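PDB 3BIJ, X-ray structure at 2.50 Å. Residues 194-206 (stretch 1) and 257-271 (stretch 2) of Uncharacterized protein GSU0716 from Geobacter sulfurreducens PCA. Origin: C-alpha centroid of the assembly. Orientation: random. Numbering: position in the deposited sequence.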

ATOM      1  N   ASP A 194     -36.727 -14.938  19.827  1.00 70.44           N
ATOM      2  CA  ASP A 194     -36.126 -15.682  18.723  1.00 73.69           C
ATOM      3  C   ASP A 194     -36.863 -15.439  17.397  1.00 71.23           C
ATOM      4  O   ASP A 194     -38.016 -15.844  17.234  1.00 69.35           O
ATOM      5  CB  ASP A 194     -36.141 -17.178  19.069  1.00 79.08           C
ATOM      6  CG  ASP A 194     -35.141 -17.991  18.251  1.00 84.01           C
ATOM      7  OD1 ASP A 194     -33.934 -17.650  18.279  1.00 91.84           O
ATOM      8  OD2 ASP A 194     -35.560 -18.975  17.597  1.00 64.92           O
ATOM      9  N   LEU A 195     -36.191 -14.792  16.447  1.00 65.27           N
ATOM     10  CA  LEU A 195     -36.800 -14.509  15.153  1.00 65.39           C
ATOM     11  C   LEU A 195     -37.300 -15.751  14.420  1.00 69.79           C
ATOM     12  O   LEU A 195     -38.098 -15.648  13.486  1.00 66.03           O
ATOM     13  CB  LEU A 195     -35.827 -13.751  14.246  1.00 58.16           C
ATOM     14  CG  LEU A 195     -35.908 -12.224  14.243  1.00 69.44           C
ATOM     15  CD1 LEU A 195     -34.878 -11.681  13.256  1.00 64.80           C
ATOM     16  CD2 LEU A 195     -37.309 -11.760  13.838  1.00 57.81           C
ATOM     17  N   ALA A 196     -36.836 -16.923  14.834  1.00 69.58           N
ATOM     18  CA  ALA A 196     -37.266 -18.162  14.192  1.00 73.20           C
ATOM     19  C   ALA A 196     -38.539 -18.706  14.828  1.00 73.15           C
ATOM     20  O   ALA A 196     -38.929 -19.846  14.578  1.00 76.63           O
ATOM     21  CB  ALA A 196     -36.160 -19.207  14.270  1.00 72.24           C
ATOM     22  N   ASP A 197     -39.181 -17.888  15.654  1.00 74.75           N
ATOM     23  CA  ASP A 197     -40.409 -18.301  16.320  1.00 79.33           C
ATOM     24  C   ASP A 197     -41.614 -17.446  15.959  1.00 76.38           C
ATOM     25  O   ASP A 197     -42.757 -17.875  16.119  1.00 75.53           O
ATOM     26  CB  ASP A 197     -40.212 -18.288  17.835  1.00 84.00           C
ATOM     27  CG  ASP A 197     -39.396 -19.466  18.319  1.00 92.70           C
ATOM     28  OD1 ASP A 197     -39.154 -19.565  19.548  1.00 92.66           O
ATOM     29  OD2 ASP A 197     -39.003 -20.296  17.461  1.00 92.49           O
ATOM     30  N   VAL A 198     -41.354 -16.232  15.489  1.00 74.11           N
ATOM     31  CA  VAL A 198     -42.413 -15.320  15.099  1.00 70.37           C
ATOM     32  C   VAL A 198     -43.338 -15.993  14.097  1.00 69.77           C
ATOM     33  O   VAL A 198     -42.899 -16.805  13.289  1.00 78.46           O
ATOM     34  CB  VAL A 198     -41.824 -14.063  14.470  1.00 73.38           C
ATOM     35  CG1 VAL A 198     -42.943 -13.149  13.975  1.00 83.20           C
ATOM     36  CG2 VAL A 198     -40.954 -13.361  15.489  1.00 69.65           C
ATOM     37  N   LYS A 199     -44.620 -15.661  14.153  1.00 67.43           N
ATOM     38  CA  LYS A 199     -45.584 -16.258  13.241  1.00 63.63           C
ATOM     39  C   LYS A 199     -45.374 -15.824  11.800  1.00 62.28           C
ATOM     40  O   LYS A 199     -45.494 -16.633  10.875  1.00 66.60           O
ATOM     41  CB  LYS A 199     -47.006 -15.904  13.676  1.00 63.38           C
ATOM     42  CG  LYS A 199     -47.072 -14.786  14.702  1.00 72.81           C
ATOM     43  CD  LYS A 199     -48.498 -14.281  14.903  1.00 82.01           C
ATOM     44  CE  LYS A 199     -49.440 -15.385  15.375  1.00 86.30           C
ATOM     45  NZ  LYS A 199     -48.977 -16.013  16.652  1.00 86.37           N
ATOM     46  N   ALA A 200     -45.055 -14.549  11.609  1.00 58.09           N
ATOM     47  CA  ALA A 200     -44.855 -14.011  10.266  1.00 55.10           C
ATOM     48  C   ALA A 200     -43.595 -14.545   9.571  1.00 59.09           C
ATOM     49  O   ALA A 200     -42.685 -15.044  10.225  1.00 61.34           O
ATOM     50  CB  ALA A 200     -44.814 -12.499  10.337  1.00 50.28           C
ATOM     51  N   SER A 201     -43.554 -14.459   8.241  1.00 57.12           N
ATOM     52  CA  SER A 201     -42.387 -14.920   7.482  1.00 56.65           C
ATOM     53  C   SER A 201     -41.406 -13.771   7.301  1.00 50.28           C
ATOM     54  O   SER A 201     -41.666 -12.851   6.525  1.00 46.05           O
ATOM     55  CB  SER A 201     -42.789 -15.424   6.092  1.00 55.44           C
ATOM     56  OG  SER A 201     -43.677 -16.516   6.162  1.00 71.88           O
ATOM     57  N   ILE A 202     -40.274 -13.833   7.993  1.00 42.27           N
ATOM     58  CA  ILE A 202     -39.278 -12.775   7.896  1.00 41.14           C
ATOM     59  C   ILE A 202     -38.187 -13.069   6.854  1.00 46.07           C
ATOM     60  O   ILE A 202     -37.657 -14.178   6.775  1.00 45.69           O
ATOM     61  CB  ILE A 202     -38.575 -12.535   9.255  1.00 44.44           C
ATOM     62  CG1 ILE A 202     -39.590 -12.563  10.412  1.00 49.79           C
ATOM     63  CG2 ILE A 202     -37.878 -11.175   9.234  1.00 39.16           C
ATOM     64  CD1 ILE A 202     -40.566 -11.394  10.429  1.00 44.99           C
ATOM     65  N   LEU A 203     -37.874 -12.065   6.044  1.00 41.67           N
ATOM     66  CA  LEU A 203     -36.826 -12.162   5.039  1.00 44.88           C
ATOM     67  C   LEU A 203     -36.041 -10.885   5.261  1.00 53.65           C
ATOM     68  O   LEU A 203     -36.446  -9.796   4.838  1.00 57.99           O
ATOM     69  CB  LEU A 203     -37.392 -12.205   3.615  1.00 38.70           C
ATOM     70  CG  LEU A 203     -36.391 -12.022   2.463  1.00 31.69           C
ATOM     71  CD1 LEU A 203     -35.189 -12.868   2.700  1.00 33.84           C
ATOM     72  CD2 LEU A 203     -37.029 -12.364   1.128  1.00 33.13           C
ATOM     73  N   LEU A 204     -34.922 -11.032   5.962  1.00 54.07           N
ATOM     74  CA  LEU A 204     -34.057  -9.916   6.309  1.00 45.29           C
ATOM     75  C   LEU A 204     -32.835  -9.883   5.396  1.00 45.10           C
ATOM     76  O   LEU A 204     -32.042 -10.821   5.387  1.00 47.96           O
ATOM     77  CB  LEU A 204     -33.629 -10.095   7.758  1.00 47.48           C
ATOM     78  CG  LEU A 204     -33.591  -8.891   8.692  1.00 55.74           C
ATOM     79  CD1 LEU A 204     -33.665  -9.397  10.125  1.00 42.60           C
ATOM     80  CD2 LEU A 204     -32.340  -8.052   8.444  1.00 44.96           C
ATOM     81  N   ILE A 205     -32.697  -8.806   4.627  1.00 39.27           N
ATOM     82  CA  ILE A 205     -31.564  -8.628   3.723  1.00 28.40           C
ATOM     83  C   ILE A 205     -30.793  -7.418   4.218  1.00 30.87           C
ATOM     84  O   ILE A 205     -31.264  -6.285   4.101  1.00 38.01           O
ATOM     85  CB  ILE A 205     -32.023  -8.367   2.270  1.00 26.12           C
ATOM     86  CG1 ILE A 205     -32.698  -9.617   1.691  1.00 37.98           C
ATOM     87  CG2 ILE A 205     -30.845  -7.971   1.414  1.00 32.88           C
ATOM     88  CD1 ILE A 205     -33.328  -9.431   0.312  1.00 20.10           C
ATOM     89  N   SER A 206     -29.614  -7.657   4.789  1.00 37.82           N
ATOM     90  CA  SER A 206     -28.781  -6.574   5.307  1.00 33.31           C
ATOM     91  C   SER A 206     -27.646  -6.215   4.350  1.00 42.40           C
ATOM     92  O   SER A 206     -27.290  -6.993   3.461  1.00 41.40           O
ATOM     93  CB  SER A 206     -28.201  -6.969   6.659  1.00 43.30           C
ATOM     94  OG  SER A 206     -27.437  -8.159   6.538  1.00 51.65           O
ATOM     95  N   PRO A 257     -23.825  -8.316   1.235  1.00 38.64           N
ATOM     96  CA  PRO A 257     -25.138  -8.276   1.883  1.00 38.32           C
ATOM     97  C   PRO A 257     -25.574  -9.696   2.215  1.00 42.58           C
ATOM     98  O   PRO A 257     -25.225 -10.647   1.509  1.00 35.98           O
ATOM     99  CB  PRO A 257     -26.025  -7.575   0.845  1.00 39.73           C
ATOM    100  CG  PRO A 257     -25.299  -7.775  -0.454  1.00 44.15           C
ATOM    101  CD  PRO A 257     -23.858  -7.619  -0.064  1.00 38.00           C
ATOM    102  N   ASN A 258     -26.317  -9.832   3.308  1.00 43.36           N
ATOM    103  CA  ASN A 258     -26.777 -11.131   3.767  1.00 33.37           C
ATOM    104  C   ASN A 258     -28.257 -11.406   3.509  1.00 45.92           C
ATOM    105  O   ASN A 258     -29.095 -10.499   3.512  1.00 48.27           O
ATOM    106  CB  ASN A 258     -26.504 -11.257   5.258  1.00 38.44           C
ATOM    107  CG  ASN A 258     -26.430 -12.689   5.713  1.00 37.79           C
ATOM    108  OD1 ASN A 258     -26.885 -13.017   6.803  1.00 40.91           O
ATOM    109  ND2 ASN A 258     -25.847 -13.554   4.883  1.00 40.87           N
ATOM    110  N   PHE A 259     -28.561 -12.682   3.309  1.00 44.78           N
ATOM    111  CA  PHE A 259     -29.912 -13.148   3.049  1.00 45.42           C
ATOM    112  C   PHE A 259     -30.326 -14.065   4.213  1.00 50.07           C
ATOM    113  O   PHE A 259     -30.001 -15.251   4.233  1.00 49.60           O
ATOM    114  CB  PHE A 259     -29.916 -13.896   1.709  1.00 44.85           C
ATOM    115  CG  PHE A 259     -31.287 -14.227   1.187  1.00 50.00           C
ATOM    116  CD1 PHE A 259     -31.969 -15.349   1.638  1.00 49.54           C
ATOM    117  CD2 PHE A 259     -31.893 -13.416   0.236  1.00 43.90           C
ATOM    118  CE1 PHE A 259     -33.232 -15.658   1.149  1.00 42.74           C
ATOM    119  CE2 PHE A 259     -33.150 -13.719  -0.253  1.00 40.74           C
ATOM    120  CZ  PHE A 259     -33.817 -14.840   0.205  1.00 42.65           C
ATOM    121  N   PHE A 260     -31.051 -13.496   5.174  1.00 51.37           N
ATOM    122  CA  PHE A 260     -31.498 -14.212   6.368  1.00 50.51           C
ATOM    123  C   PHE A 260     -33.023 -14.372   6.435  1.00 50.67           C
ATOM    124  O   PHE A 260     -33.761 -13.402   6.252  1.00 45.50           O
ATOM    125  CB  PHE A 260     -31.020 -13.445   7.597  1.00 46.62           C
ATOM    126  CG  PHE A 260     -31.213 -14.179   8.881  1.00 50.47           C
ATOM    127  CD1 PHE A 260     -30.476 -15.329   9.149  1.00 63.01           C
ATOM    128  CD2 PHE A 260     -32.119 -13.720   9.832  1.00 49.00           C
ATOM    129  CE1 PHE A 260     -30.631 -16.021  10.352  1.00 64.42           C
ATOM    130  CE2 PHE A 260     -32.289 -14.402  11.045  1.00 63.64           C
ATOM    131  CZ  PHE A 260     -31.540 -15.558  11.305  1.00 60.58           C
ATOM    132  N   THR A 261     -33.488 -15.594   6.706  1.00 45.93           N
ATOM    133  CA  THR A 261     -34.920 -15.868   6.819  1.00 43.20           C
ATOM    134  C   THR A 261     -35.244 -16.322   8.238  1.00 40.75           C
ATOM    135  O   THR A 261     -34.488 -17.075   8.835  1.00 44.10           O
ATOM    136  CB  THR A 261     -35.383 -16.985   5.868  1.00 41.50           C
ATOM    137  OG1 THR A 261     -34.705 -18.203   6.194  1.00 48.56           O
ATOM    138  CG2 THR A 261     -35.104 -16.618   4.421  1.00 50.24           C
ATOM    139  N   ALA A 262     -36.366 -15.859   8.777  1.00 43.20           N
ATOM    140  CA  ALA A 262     -36.768 -16.244  10.118  1.00 43.41           C
ATOM    141  C   ALA A 262     -38.282 -16.432  10.168  1.00 49.74           C
ATOM    142  O   ALA A 262     -38.974 -16.185   9.179  1.00 48.11           O
ATOM    143  CB  ALA A 262     -36.331 -15.188  11.111  1.00 45.15           C
ATOM    144  N   GLY A 263     -38.797 -16.875  11.314  1.00 48.46           N
ATOM    145  CA  GLY A 263     -40.230 -17.075  11.444  1.00 43.54           C
ATOM    146  C   GLY A 263     -40.746 -18.275  10.672  1.00 48.78           C
ATOM    147  O   GLY A 263     -39.989 -19.190  10.345  1.00 55.67           O
ATOM    148  N   THR A 264     -42.041 -18.278  10.379  1.00 46.20           N
ATOM    149  CA  THR A 264     -42.636 -19.387   9.650  1.00 52.11           C
ATOM    150  C   THR A 264     -42.169 -19.408   8.199  1.00 53.99           C
ATOM    151  O   THR A 264     -42.409 -18.469   7.445  1.00 59.50           O
ATOM    152  CB  THR A 264     -44.172 -19.321   9.695  1.00 48.49           C
ATOM    153  OG1 THR A 264     -44.599 -19.304  11.063  1.00 53.28           O
ATOM    154  CG2 THR A 264     -44.781 -20.534   9.003  1.00 44.47           C
ATOM    155  N   PRO A 265     -41.482 -20.486   7.789  1.00 56.87           N
ATOM    156  CA  PRO A 265     -40.994 -20.592   6.409  1.00 54.97           C
ATOM    157  C   PRO A 265     -42.100 -20.384   5.369  1.00 61.86           C
ATOM    158  O   PRO A 265     -43.239 -20.817   5.563  1.00 65.82           O
ATOM    159  CB  PRO A 265     -40.393 -21.999   6.362  1.00 45.07           C
ATOM    160  CG  PRO A 265     -41.172 -22.744   7.389  1.00 57.28           C
ATOM    161  CD  PRO A 265     -41.247 -21.739   8.524  1.00 56.37           C
ATOM    162  N   ASP A 266     -41.755 -19.715   4.275  1.00 55.10           N
ATOM    163  CA  ASP A 266     -42.701 -19.441   3.207  1.00 59.76           C
ATOM    164  C   ASP A 266     -41.954 -19.473   1.881  1.00 68.37           C
ATOM    165  O   ASP A 266     -41.546 -18.434   1.356  1.00 66.67           O
ATOM    166  CB  ASP A 266     -43.335 -18.062   3.400  1.00 64.71           C
ATOM    167  CG  ASP A 266     -44.489 -17.806   2.439  1.00 63.96           C
ATOM    168  OD1 ASP A 266     -44.466 -18.346   1.320  1.00 58.26           O
ATOM    169  OD2 ASP A 266     -45.415 -17.052   2.801  1.00 72.52           O
ATOM    170  N   PRO A 267     -41.767 -20.674   1.317  1.00 73.79           N
ATOM    171  CA  PRO A 267     -41.059 -20.809   0.043  1.00 72.47           C
ATOM    172  C   PRO A 267     -41.703 -20.030  -1.096  1.00 65.09           C
ATOM    173  O   PRO A 267     -41.017 -19.603  -2.024  1.00 67.81           O
ATOM    174  CB  PRO A 267     -41.063 -22.321  -0.192  1.00 75.29           C
ATOM    175  CG  PRO A 267     -42.333 -22.748   0.463  1.00 81.67           C
ATOM    176  CD  PRO A 267     -42.306 -21.972   1.756  1.00 75.56           C
ATOM    177  N   ALA A 268     -43.014 -19.832  -1.029  1.00 59.91           N
ATOM    178  CA  ALA A 268     -43.695 -19.086  -2.085  1.00 58.78           C
ATOM    179  C   ALA A 268     -43.260 -17.625  -2.054  1.00 57.72           C
ATOM    180  O   ALA A 268     -43.130 -16.980  -3.094  1.00 56.77           O
ATOM    181  CB  ALA A 268     -45.207 -19.188  -1.921  1.00 53.96           C
ATOM    182  N   PHE A 269     -43.033 -17.118  -0.845  1.00 60.44           N
ATOM    183  CA  PHE A 269     -42.611 -15.735  -0.637  1.00 57.93           C
ATOM    184  C   PHE A 269     -41.190 -15.495  -1.171  1.00 52.61           C
ATOM    185  O   PHE A 269     -40.946 -14.530  -1.899  1.00 47.11           O
ATOM    186  CB  PHE A 269     -42.710 -15.394   0.860  1.00 47.88           C
ATOM    187  CG  PHE A 269     -42.137 -14.058   1.227  1.00 44.09           C
ATOM    188  CD1 PHE A 269     -42.350 -12.947   0.423  1.00 50.62           C
ATOM    189  CD2 PHE A 269     -41.390 -13.910   2.395  1.00 39.43           C
ATOM    190  CE1 PHE A 269     -41.826 -11.704   0.777  1.00 54.35           C
ATOM    191  CE2 PHE A 269     -40.864 -12.675   2.760  1.00 40.16           C
ATOM    192  CZ  PHE A 269     -41.078 -11.569   1.952  1.00 35.15           C
ATOM    193  N   LEU A 270     -40.262 -16.379  -0.823  1.00 56.24           N
ATOM    194  CA  LEU A 270     -38.886 -16.245  -1.285  1.00 54.41           C
ATOM    195  C   LEU A 270     -38.779 -16.496  -2.791  1.00 57.65           C
ATOM    196  O   LEU A 270     -37.763 -16.185  -3.414  1.00 57.80           O
ATOM    197  CB  LEU A 270     -37.980 -17.208  -0.508  1.00 55.52           C
ATOM    198  CG  LEU A 270     -37.299 -16.659   0.760  1.00 54.13           C
ATOM    199  CD1 LEU A 270     -38.277 -15.898   1.644  1.00 48.22           C
ATOM    200  CD2 LEU A 270     -36.686 -17.825   1.512  1.00 44.54           C
ATOM    201  N   LYS A 271     -39.849 -17.034  -3.371  1.00 55.08           N
ATOM    202  CA  LYS A 271     -39.888 -17.326  -4.797  1.00 52.43           C
ATOM    203  C   LYS A 271     -40.494 -16.183  -5.605  1.00 52.20           C
ATOM    204  O   LYS A 271     -40.362 -16.148  -6.826  1.00 45.30           O
ATOM    205  CB  LYS A 271     -40.683 -18.609  -5.047  1.00 61.94           C
ATOM    206  CG  LYS A 271     -39.896 -19.707  -5.763  1.00 74.24           C
ATOM    207  CD  LYS A 271     -38.697 -20.177  -4.944  1.00 86.84           C
ATOM    208  CE  LYS A 271     -37.368 -19.868  -5.645  1.00 94.52           C
ATOM    209  NZ  LYS A 271     -36.173 -20.154  -4.771  1.00 98.50           N
TER

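What fixes the direction of each side chain along the paired strands? The strand from Ser201 and the strand from Asn258 run antiparallel, and hydrogen bonds pair Ile202 with Ala262, Leu204 with Phe260 and Ser206 with Asn258; Leu204 N, for example, donates to Phe260 O at 2.7 Å. Side chains alternate along each strand, and the register brings matching faces together, so those three pairs share one face of the sheet, while Leu203, Ile205, Phe259 and Thr261 point to the other.

How does Leu203 use its rotamer? With chi1 t and chi2 p, it sets CD1 over one face of the Phe259 ring, 3.7 Å from the centroid and 21° off the normal, a CH-pi contact. Phe259, itself t at chi1, has its ring end nearer the partner strand than its CA-to-CB bond alone would suggest. The other methyl of Leu203, CD2, lies 3.8 Å from Leu270 CD1, and Leu203 CB is 3.6 Å from Phe269 CE2, so one leucine touches both the neighbouring strand and the helical segment.

What packs on the opposite face? Ala262 is small, and its CB meets Leu195 CB at 3.5 Å and Ile202 CB at 3.9 Å. Ile202 adopts m, m, and the end of its side chain leads away from the other stretch. The Phe260 ring, with chi1 t, receives Leu195 CD1 and Leu204 CB at its edge.

How do the polar side chains tie down the loop around Thr264? Ser201, in the m rotamer, donates from OG to Thr264 O at 2.7 Å, and Thr264, also m, donates from OG1 to Lys199 O at 2.8 Å. Just before Thr264, the backbone leaves no room for a side chain: an ideal CB on Gly263 would lie 2.0 Å from Ala200 O, a clash, and the positive phi of Gly263 also favours glycine. Beyond, Asp266, t at chi1, caps a weakly bonded helix, its OD1 accepting from Phe269 N at 2.9 Å.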